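PDB 3RCN: beta-N-acetylhexosaminidase from Arthrobacter aurescens, which hydrolyses terminal non-reducing N-acetyl-D-hexosamine residues from N-acetyl-beta-D-hexosaminides, as a member of glycosyl hydrolase family 20. Local coordinates for the interface of chains A and B. Numbering follows the deposited sequence. Chains: chain A/B, Beta-N-acetylhexosaminidase.

The interface of chains A and B. Residues chain A 151, 153, 217-219; chain B 465, 512, 522.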
# COMPACT_ATOMS: atom_id res chain seq x y z
N PHE A 151 0.90 -8.07 11.35
CA PHE A 151 0.87 -8.50 9.97
C PHE A 151 0.84 -7.28 9.07
O PHE A 151 0.02 -6.38 9.24
CB PHE A 151 -0.36 -9.36 9.72
CG PHE A 151 -0.57 -9.70 8.28
CD1 PHE A 151 0.24 -10.64 7.66
CD2 PHE A 151 -1.57 -9.07 7.55
CE1 PHE A 151 0.06 -10.96 6.33
CE2 PHE A 151 -1.77 -9.38 6.21
CZ PHE A 151 -0.95 -10.33 5.60
N PRO A 153 0.10 -5.98 5.36
CA PRO A 153 -0.47 -6.43 4.09
C PRO A 153 0.56 -6.37 2.96
O PRO A 153 1.46 -5.52 2.97
CB PRO A 153 -1.61 -5.44 3.86
CG PRO A 153 -1.97 -4.96 5.27
CD PRO A 153 -0.66 -4.87 5.96
N HIS A 217 -6.35 -9.69 15.78
CA HIS A 217 -5.39 -9.32 14.75
C HIS A 217 -4.78 -10.52 14.05
O HIS A 217 -4.46 -11.53 14.69
CB HIS A 217 -4.27 -8.42 15.30
CG HIS A 217 -3.22 -8.13 14.27
ND1 HIS A 217 -3.35 -7.12 13.34
CD2 HIS A 217 -2.06 -8.77 13.96
CE1 HIS A 217 -2.30 -7.11 12.54
NE2 HIS A 217 -1.51 -8.11 12.89
N GLY A 218 -4.60 -10.41 12.74
CA GLY A 218 -3.99 -11.49 11.99
C GLY A 218 -3.93 -11.33 10.49
O GLY A 218 -4.24 -10.28 9.93
N GLY A 219 -3.45 -12.38 9.83
CA GLY A 219 -3.36 -12.47 8.39
C GLY A 219 -2.16 -13.35 8.08
O GLY A 219 -1.43 -13.74 8.99
N ARG B 465 -7.27 -2.40 5.05
CA ARG B 465 -7.76 -3.78 5.07
C ARG B 465 -9.28 -3.77 5.27
O ARG B 465 -10.01 -4.47 4.57
CB ARG B 465 -7.09 -4.60 6.17
CG ARG B 465 -5.57 -4.60 6.11
CD ARG B 465 -4.96 -5.37 7.29
NE ARG B 465 -5.03 -6.81 7.07
CZ ARG B 465 -4.87 -7.73 8.02
NH1 ARG B 465 -4.65 -7.38 9.28
NH2 ARG B 465 -4.96 -9.01 7.71
N GLU B 512 -7.86 -8.11 0.44
CA GLU B 512 -8.44 -9.04 1.39
C GLU B 512 -9.94 -8.77 1.46
O GLU B 512 -10.37 -7.84 2.11
CB GLU B 512 -7.86 -8.83 2.79
CG GLU B 512 -6.33 -8.63 2.86
CD GLU B 512 -5.78 -8.59 4.31
OE1 GLU B 512 -5.00 -7.67 4.62
OE2 GLU B 512 -6.12 -9.49 5.12
N TRP B 522 -9.74 -12.94 12.03
CA TRP B 522 -9.00 -11.69 12.23
C TRP B 522 -9.73 -10.48 11.64
O TRP B 522 -9.34 -9.34 11.86
CB TRP B 522 -7.57 -11.77 11.69
CG TRP B 522 -7.48 -12.10 10.24
CD1 TRP B 522 -7.47 -11.21 9.19
CD2 TRP B 522 -7.39 -13.40 9.67
NE1 TRP B 522 -7.38 -11.90 7.99
CE2 TRP B 522 -7.33 -13.24 8.26
CE3 TRP B 522 -7.36 -14.69 10.20
CZ2 TRP B 522 -7.24 -14.33 7.40
CZ3 TRP B 522 -7.26 -15.77 9.33
CH2 TRP B 522 -7.21 -15.58 7.95
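A:Phe151 and A:Pro153 receive the side chain of B:Arg465, which reaches from helix 464-471 of one family 20 catalytic domain to a loop and the short strand 217-218 of the other, in a two-fold symmetric dimer that may not be the biological assembly. The centre of the contact lies about 24 Å from A:Glu316, the predicted proton donor. The ring carbon CG of A:Pro153 packs on the methylene CD of B:Arg465 at 3.6 Å, the two side chains crossing at about a right angle. Further out, the CD2 side of the phenyl ring lies over one face of the guanidinium, A:Phe151 CD2 being 3.6 Å from B:Arg465 CZ, with the planes inclined by 48° rather than stacked. B:Trp522 brings one face of its indole against the glycine backbone: A:Gly218 C sits over the five-membered ring, and B:Trp522 CB touches A:Gly218 CA at 3.6 Å. A bend at chi3 (79°) turns the guanidinium of B:Arg465 toward the carbonyl oxygen of A:Gly218, which it grips end-on. NH2 of B:Arg465 donates to A:Gly218 O at 2.7 Å, the straighter bond (153° at H), and NH1 at 3.0 Å, more bent, both with the acceptor close to the guanidinium plane. On its own chain, B:Glu512, although poorly ordered, takes the guanidinium side-on, NE of B:Arg465 meeting B:Glu512 OE1 at 2.6 Å in a salt bridge and NH2 bonding to OE2, which would fix the rotation of the group and balance its charge. An alanine in place of B:Arg465 would probably leave the A:Gly218 carbonyl without these two donors and the B:Glu512 carboxylate without its countercharge, opening a gap beside A:Pro153. Behind the contact, NE2 of A:His217 accepts the backbone N-H of A:Phe151 in its ring plane, 2.9 Å from A:Phe151 N, tying the phenylalanine to strand 217-218.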